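Long-range contacts in uncharacterized protein (Streptomyces malaysiense, PDB 6ZYL), which catalyses the beta-hydroxylation of thioholgamide as a non-heme monooxygenase, probably with iron and 2-oxoglutarate: residues G158-A163 against M216-G221; H128-Y133 against H212-A217. All coordinates share one frame; numbering follows the deposited sequence.

Interaction 1 (G158-A163 against M216-G221)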
ATOM      1  N   GLY A 158       3.170   5.411  16.379  1.00 26.35           N
ATOM      2  CA  GLY A 158       4.044   5.328  15.225  1.00 27.91           C
ATOM      3  C   GLY A 158       3.361   5.588  13.902  1.00 29.22           C
ATOM      4  O   GLY A 158       3.682   4.952  12.893  1.00 29.84           O
ATOM      5  N   THR A 159       2.431   6.532  13.881  1.00 30.29           N
ATOM      6  CA  THR A 159       1.649   6.739  12.677  1.00 29.81           C
ATOM      7  C   THR A 159       2.437   7.542  11.642  1.00 27.68           C
ATOM      8  O   THR A 159       3.500   8.108  11.913  1.00 25.88           O
ATOM      9  CB  THR A 159       0.332   7.447  13.000  1.00 31.31           C
ATOM     10  OG1 THR A 159      -0.543   7.364  11.866  1.00 25.89           O
ATOM     11  CG2 THR A 159       0.574   8.910  13.344  1.00 27.83           C
ATOM     12  N   MET A 160       1.883   7.580  10.435  1.00 27.71           N
ATOM     13  CA  MET A 160       2.452   8.301   9.310  1.00 26.73           C
ATOM     14  C   MET A 160       2.047   9.767   9.352  1.00 27.45           C
ATOM     15  O   MET A 160       0.956  10.120   9.810  1.00 26.71           O
ATOM     16  CB  MET A 160       1.965   7.646   8.018  1.00 26.40           C
ATOM     17  CG  MET A 160       2.515   8.175   6.721  1.00 28.79           C
ATOM     18  SD  MET A 160       2.216   6.937   5.429  1.00 26.61           S
ATOM     19  CE  MET A 160       0.436   6.740   5.519  1.00 22.87           C
ATOM     20  N   ARG A 161       2.953  10.625   8.888  1.00 27.77           N
ATOM     21  CA  ARG A 161       2.688  12.047   8.715  1.00 27.90           C
ATOM     22  C   ARG A 161       2.731  12.387   7.232  1.00 26.37           C
ATOM     23  O   ARG A 161       3.588  11.886   6.501  1.00 25.65           O
ATOM     24  CB  ARG A 161       3.720  12.923   9.433  1.00 33.57           C
ATOM     25  CG  ARG A 161       4.054  12.550  10.854  1.00 43.62           C
ATOM     26  CD  ARG A 161       4.787  13.705  11.538  1.00 42.38           C
ATOM     27  NE  ARG A 161       6.203  13.783  11.176  1.00 35.76           N
ATOM     28  CZ  ARG A 161       7.121  12.894  11.544  1.00 40.53           C
ATOM     29  NH1 ARG A 161       6.774  11.846  12.279  1.00 42.46           N
ATOM     30  NH2 ARG A 161       8.385  13.048  11.175  1.00 39.44           N
ATOM     31  N   TYR A 162       1.833  13.267   6.794  1.00 24.57           N
ATOM     32  CA  TYR A 162       1.808  13.721   5.411  1.00 25.61           C
ATOM     33  C   TYR A 162       2.329  15.150   5.305  1.00 30.82           C
ATOM     34  O   TYR A 162       2.182  15.952   6.230  1.00 29.64           O
ATOM     35  CB  TYR A 162       0.392  13.684   4.828  1.00 24.83           C
ATOM     36  CG  TYR A 162      -0.175  12.318   4.541  1.00 23.76           C
ATOM     37  CD1 TYR A 162       0.637  11.260   4.154  1.00 25.00           C
ATOM     38  CD2 TYR A 162      -1.540  12.092   4.643  1.00 25.44           C
ATOM     39  CE1 TYR A 162       0.099  10.012   3.886  1.00 24.08           C
ATOM     40  CE2 TYR A 162      -2.082  10.860   4.376  1.00 25.25           C
ATOM     41  CZ  TYR A 162      -1.265   9.823   3.999  1.00 24.05           C
ATOM     42  OH  TYR A 162      -1.830   8.597   3.744  1.00 25.22           O
ATOM     43  N   ALA A 163       2.919  15.469   4.152  1.00 30.77           N
ATOM     44  CA  ALA A 163       3.309  16.834   3.795  1.00 30.49           C
ATOM     45  C   ALA A 163       2.327  17.316   2.730  1.00 26.21           C
ATOM     46  O   ALA A 163       2.447  16.960   1.554  1.00 26.76           O
ATOM     47  CB  ALA A 163       4.750  16.885   3.297  1.00 32.76           C
ATOM     48  N   MET A 216       3.318  11.673  -2.603  1.00 26.08           N
ATOM     49  CA  MET A 216       3.143  12.318  -1.310  1.00 27.51           C
ATOM     50  C   MET A 216       4.354  12.021  -0.434  1.00 24.30           C
ATOM     51  O   MET A 216       4.697  10.855  -0.211  1.00 26.16           O
ATOM     52  CB  MET A 216       1.860  11.827  -0.641  1.00 23.70           C
ATOM     53  CG  MET A 216       1.734  12.188   0.833  1.00 26.06           C
ATOM     54  SD  MET A 216       1.832  13.956   1.166  1.00 27.65           S
ATOM     55  CE  MET A 216       0.670  14.598  -0.038  1.00 24.87           C
ATOM     56  N   ALA A 217       5.009  13.072   0.050  1.00 23.99           N
ATOM     57  CA  ALA A 217       6.085  12.912   1.017  1.00 26.82           C
ATOM     58  C   ALA A 217       5.483  12.594   2.379  1.00 25.15           C
ATOM     59  O   ALA A 217       4.549  13.269   2.824  1.00 25.38           O
ATOM     60  CB  ALA A 217       6.938  14.177   1.091  1.00 29.76           C
ATOM     61  N   HIS A 218       6.006  11.561   3.035  1.00 24.49           N
ATOM     62  CA  HIS A 218       5.510  11.195   4.353  1.00 26.72           C
ATOM     63  C   HIS A 218       6.643  10.610   5.181  1.00 29.32           C
ATOM     64  O   HIS A 218       7.677  10.189   4.654  1.00 26.67           O
ATOM     65  CB  HIS A 218       4.337  10.202   4.269  1.00 24.77           C
ATOM     66  CG  HIS A 218       4.635   8.963   3.483  1.00 27.28           C
ATOM     67  ND1 HIS A 218       5.292   7.878   4.025  1.00 28.35           N
ATOM     68  CD2 HIS A 218       4.349   8.628   2.203  1.00 28.04           C
ATOM     69  CE1 HIS A 218       5.409   6.935   3.107  1.00 28.38           C
ATOM     70  NE2 HIS A 218       4.846   7.364   1.993  1.00 27.66           N
ATOM     71  N   ALA A 219       6.432  10.605   6.494  1.00 27.98           N
ATOM     72  CA  ALA A 219       7.374  10.045   7.449  1.00 28.20           C
ATOM     73  C   ALA A 219       6.579   9.351   8.543  1.00 24.60           C
ATOM     74  O   ALA A 219       5.372   9.559   8.684  1.00 25.38           O
ATOM     75  CB  ALA A 219       8.287  11.122   8.048  1.00 30.64           C
ATOM     76  N   SER A 220       7.266   8.516   9.316  1.00 24.87           N
ATOM     77  CA  SER A 220       6.639   7.781  10.405  1.00 27.46           C
ATOM     78  C   SER A 220       7.583   7.759  11.594  1.00 31.06           C
ATOM     79  O   SER A 220       8.789   7.562  11.434  1.00 31.87           O
ATOM     80  CB  SER A 220       6.283   6.349   9.986  1.00 29.84           C
ATOM     81  OG  SER A 220       5.503   6.345   8.803  1.00 29.81           O
ATOM     82  N   GLY A 221       7.028   7.967  12.783  1.00 31.92           N
ATOM     83  CA  GLY A 221       7.806   7.954  13.995  1.00 30.08           C
ATOM     84  C   GLY A 221       7.772   6.601  14.673  1.00 31.74           C
ATOM     85  O   GLY A 221       7.151   5.651  14.186  1.00 27.72           O
TER
HETATM   86  O   HOH W   1       4.452   8.778  14.195  1.00 32.00           O
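A219 O takes one hydrogen bond and one weaker C-H...O contact from the facing strand. R161 N donates to A219 O at 2.7 Å in a nearly straight bond (164° at H). M160 CA makes the C-H...O contact with A219 O at 3.2 Å. Further along, A163 N donates to A217 O at 3.0 Å. Strands 160-162 and 217-220 thus pair antiparallel in a four-strand sheet. Past the pairing, water 1 joins them, donating to T159 O and accepting from G221 N.

M160, Y162, H218 and S220 share one face of the sheet. M160 has CG anti to the backbone N (chi1 -176°), and its bent chain sets SD over one face of the H218 ring, 3.8 Å from the centroid. Y162 and M216 cross at about a right angle, with Y162 CD1 3.6 Å from M216 CG. On the other face the R161 guanidinium lies flat over A219 CB, with R161 NH2 3.7 Å from A219 CB; R161 NE is salt-bridged to E196.

H218 probably supplies the distal histidine of the HxD...H site of the PhyH family. H218 NE2 hydrogen-bonds D130 in this apo form. Sulfur packing on the ring, together with the backbone pairing, would hold that histidine in place.

Interaction 2 (H128-Y133 against H212-A217)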
ATOM      1  N   HIS A 128       9.934  10.813   2.688  1.00 33.16           N
ATOM      2  CA  HIS A 128      10.199  10.141   1.423  1.00 31.11           C
ATOM      3  C   HIS A 128       8.877   9.897   0.713  1.00 30.57           C
ATOM      4  O   HIS A 128       7.798  10.040   1.297  1.00 28.92           O
ATOM      5  CB  HIS A 128      10.947   8.824   1.640  1.00 33.26           C
ATOM      6  CG  HIS A 128      10.104   7.750   2.257  1.00 34.14           C
ATOM      7  ND1 HIS A 128       9.768   7.744   3.594  1.00 32.46           N
ATOM      8  CD2 HIS A 128       9.523   6.653   1.718  1.00 33.78           C
ATOM      9  CE1 HIS A 128       9.022   6.685   3.853  1.00 31.07           C
ATOM     10  NE2 HIS A 128       8.856   6.008   2.731  1.00 33.52           N
ATOM     11  N   GLN A 129       8.977   9.528  -0.562  1.00 28.61           N
ATOM     12  CA  GLN A 129       7.825   9.253  -1.406  1.00 29.78           C
ATOM     13  C   GLN A 129       7.814   7.783  -1.803  1.00 25.83           C
ATOM     14  O   GLN A 129       8.870   7.185  -2.032  1.00 27.91           O
ATOM     15  CB  GLN A 129       7.842  10.124  -2.667  1.00 28.68           C
ATOM     16  CG  GLN A 129       7.889  11.621  -2.406  1.00 33.36           C
ATOM     17  CD  GLN A 129       8.303  12.414  -3.636  1.00 34.80           C
ATOM     18  OE1 GLN A 129       9.352  12.164  -4.225  1.00 36.32           O
ATOM     19  NE2 GLN A 129       7.475  13.372  -4.030  1.00 31.76           N
ATOM     20  N   ASP A 130       6.612   7.207  -1.895  1.00 26.86           N
ATOM     21  CA  ASP A 130       6.499   5.799  -2.258  1.00 24.05           C
ATOM     22  C   ASP A 130       6.976   5.538  -3.683  1.00 23.88           C
ATOM     23  O   ASP A 130       7.464   4.443  -3.980  1.00 27.40           O
ATOM     24  CB  ASP A 130       5.047   5.329  -2.119  1.00 26.25           C
ATOM     25  CG  ASP A 130       4.532   5.408  -0.694  1.00 27.18           C
ATOM     26  OD1 ASP A 130       5.339   5.266   0.250  1.00 26.92           O
ATOM     27  OD2 ASP A 130       3.311   5.605  -0.521  1.00 29.22           O
ATOM     28  N   ALA A 131       6.845   6.525  -4.571  1.00 25.51           N
ATOM     29  CA  ALA A 131       7.028   6.283  -5.997  1.00 29.66           C
ATOM     30  C   ALA A 131       8.475   5.998  -6.378  1.00 29.35           C
ATOM     31  O   ALA A 131       8.716   5.495  -7.480  1.00 26.99           O
ATOM     32  CB  ALA A 131       6.522   7.486  -6.796  1.00 28.54           C
ATOM     33  N   VAL A 132       9.432   6.280  -5.492  1.00 30.71           N
ATOM     34  CA  VAL A 132      10.835   6.366  -5.902  1.00 34.40           C
ATOM     35  C   VAL A 132      11.281   5.092  -6.611  1.00 34.28           C
ATOM     36  O   VAL A 132      11.909   5.142  -7.676  1.00 35.35           O
ATOM     37  CB  VAL A 132      11.730   6.673  -4.688  1.00 35.16           C
ATOM     38  CG1 VAL A 132      13.197   6.663  -5.100  1.00 44.72           C
ATOM     39  CG2 VAL A 132      11.348   8.011  -4.072  1.00 37.99           C
ATOM     40  N   TYR A 133      10.982   3.932  -6.030  1.00 33.10           N
ATOM     41  CA  TYR A 133      11.512   2.674  -6.543  1.00 38.33           C
ATOM     42  C   TYR A 133      10.451   1.786  -7.178  1.00 34.26           C
ATOM     43  O   TYR A 133      10.724   0.610  -7.446  1.00 31.16           O
ATOM     44  CB  TYR A 133      12.228   1.904  -5.431  1.00 40.16           C
ATOM     45  CG  TYR A 133      13.430   2.623  -4.874  1.00 48.69           C
ATOM     46  CD1 TYR A 133      14.485   2.986  -5.700  1.00 49.92           C
ATOM     47  CD2 TYR A 133      13.510   2.949  -3.525  1.00 46.71           C
ATOM     48  CE1 TYR A 133      15.584   3.648  -5.201  1.00 56.72           C
ATOM     49  CE2 TYR A 133      14.607   3.612  -3.017  1.00 52.75           C
ATOM     50  CZ  TYR A 133      15.639   3.957  -3.862  1.00 62.60           C
ATOM     51  OH  TYR A 133      16.734   4.612  -3.373  1.00 73.07           O
ATOM     52  N   HIS A 212      -3.415   8.277  -0.389  1.00 21.72           N
ATOM     53  CA  HIS A 212      -2.445   9.309  -0.716  1.00 23.32           C
ATOM     54  C   HIS A 212      -1.789   9.039  -2.063  1.00 22.16           C
ATOM     55  O   HIS A 212      -1.737   7.902  -2.543  1.00 22.04           O
ATOM     56  CB  HIS A 212      -1.376   9.460   0.401  1.00 21.19           C
ATOM     57  CG  HIS A 212      -0.485   8.269   0.583  1.00 23.51           C
ATOM     58  ND1 HIS A 212      -0.555   7.451   1.691  1.00 23.22           N
ATOM     59  CD2 HIS A 212       0.532   7.791  -0.172  1.00 23.27           C
ATOM     60  CE1 HIS A 212       0.363   6.505   1.597  1.00 25.02           C
ATOM     61  NE2 HIS A 212       1.034   6.688   0.474  1.00 23.03           N
ATOM     62  N   HIS A 213      -1.339  10.132  -2.676  1.00 22.51           N
ATOM     63  CA  HIS A 213      -0.596  10.102  -3.926  1.00 23.82           C
ATOM     64  C   HIS A 213       0.750   9.423  -3.715  1.00 22.35           C
ATOM     65  O   HIS A 213       1.373   9.558  -2.659  1.00 23.93           O
ATOM     66  CB  HIS A 213      -0.409  11.542  -4.415  1.00 25.65           C
ATOM     67  CG  HIS A 213      -0.085  11.671  -5.868  1.00 23.89           C
ATOM     68  ND1 HIS A 213       1.203  11.602  -6.348  1.00 24.25           N
ATOM     69  CD2 HIS A 213      -0.872  11.918  -6.943  1.00 24.74           C
ATOM     70  CE1 HIS A 213       1.195  11.770  -7.658  1.00 27.02           C
ATOM     71  NE2 HIS A 213      -0.054  11.963  -8.044  1.00 27.33           N
ATOM     72  N   LEU A 214       1.198   8.674  -4.725  1.00 21.26           N
ATOM     73  CA  LEU A 214       2.479   7.988  -4.608  1.00 22.30           C
ATOM     74  C   LEU A 214       3.658   8.954  -4.559  1.00 22.89           C
ATOM     75  O   LEU A 214       4.770   8.527  -4.222  1.00 22.13           O
ATOM     76  CB  LEU A 214       2.662   7.005  -5.763  1.00 21.74           C
ATOM     77  CG  LEU A 214       1.715   5.802  -5.764  1.00 22.82           C
ATOM     78  CD1 LEU A 214       2.004   4.897  -6.959  1.00 23.09           C
ATOM     79  CD2 LEU A 214       1.808   5.015  -4.466  1.00 24.04           C
ATOM     80  N   ALA A 215       3.447  10.228  -4.888  1.00 23.68           N
ATOM     81  CA  ALA A 215       4.460  11.263  -4.730  1.00 24.93           C
ATOM     82  C   ALA A 215       4.269  12.066  -3.448  1.00 26.15           C
ATOM     83  O   ALA A 215       4.978  13.055  -3.231  1.00 26.71           O
ATOM     84  CB  ALA A 215       4.453  12.200  -5.940  1.00 28.20           C
ATOM     85  N   MET A 216       3.318  11.673  -2.603  1.00 26.08           N
ATOM     86  CA  MET A 216       3.143  12.318  -1.310  1.00 27.51           C
ATOM     87  C   MET A 216       4.354  12.021  -0.434  1.00 24.30           C
ATOM     88  O   MET A 216       4.697  10.855  -0.211  1.00 26.16           O
ATOM     89  CB  MET A 216       1.860  11.827  -0.641  1.00 23.70           C
ATOM     90  CG  MET A 216       1.734  12.188   0.833  1.00 26.06           C
ATOM     91  SD  MET A 216       1.832  13.956   1.166  1.00 27.65           S
ATOM     92  CE  MET A 216       0.670  14.598  -0.038  1.00 24.87           C
ATOM     93  N   ALA A 217       5.009  13.072   0.050  1.00 23.99           N
ATOM     94  CA  ALA A 217       6.085  12.912   1.017  1.00 26.82           C
ATOM     95  C   ALA A 217       5.483  12.594   2.379  1.00 25.15           C
ATOM     96  O   ALA A 217       4.549  13.269   2.824  1.00 25.38           O
ATOM     97  CB  ALA A 217       6.938  14.177   1.091  1.00 29.76           C
TER
HETATM   98  O   HOH W   2       4.106   8.374  -1.094  1.00 23.18           O
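D130 and H212 meet through a histidine-carboxylate hydrogen bond. H212 NE2 donates to D130 OD2 at 2.7 Å. The oxygen sits in the ring plane, at the ring edge, and the carboxylate plane is turned 47° from the ring. H212 CG stands between its backbone N and carbonyl carbon (chi1 66°), which carries the ring across to D130. H212 ND1 is hydrogen-bonded to Y162 OH, which also bonds S210 OG. Both ring nitrogens thus have partners, which would fix the rotation of the ring.

The tight part lies against the turn 213-216, a type I beta turn. A131 N donates to L214 O at 2.9 Å, though the bond is bent (132° at H). A131 CB rests beside L214 CB at 4.0 Å. The Q129 chain runs extended along the turn and brings its amide to A215. Q129 NE2 donates to A215 O at 2.6 Å, with the donor somewhat tilted from the carbonyl plane; NE2 also bonds G170 O. Inside the turn, A215 N donates to H213 ND1 at 3.0 Å, which ties the turn to its own first side chain.

The contact is looser toward H128 and A217. There H128 O meets A217 CA in a C-H...O contact at 3.4 Å. Water 2 bridges the backbones: D130 N donates to it at 2.9 Å, and it donates to M216 O at 2.7 Å.

H128 and D130 have the spacing of the HxD motif of PhyH-family oxygenases, and probably belong to the iron site. H212 would then be a second-shell residue. Its bond to OD2, with that of H218 to OD1, holds the carboxylate at both oxygens and probably orients it in the absence of metal.

Overall arrangement
Both interactions are buried and hold the same four-strand sheet, in which strand 217-220 lies between 128-129 and 160-162. They share M216 and A217. Interaction 1 is mostly regular backbone pairing, with sulfur-aromatic packing on one face and an arginine over an alanine on the other. Interaction 2 lies nearer the centre of the chain and depends more on side-chain polar bonds, a turn and a water. Hydrogen bonds of the Y162 hydroxyl and the D130 carboxylate join the two. M160 CE also packs on H212. H128, D130 and H218 thus come together from both contacts, consistent with the metal-binding triad of a non-heme iron oxygenase. Tartaric acid, probably from crystallisation, lies beside S220 and H128.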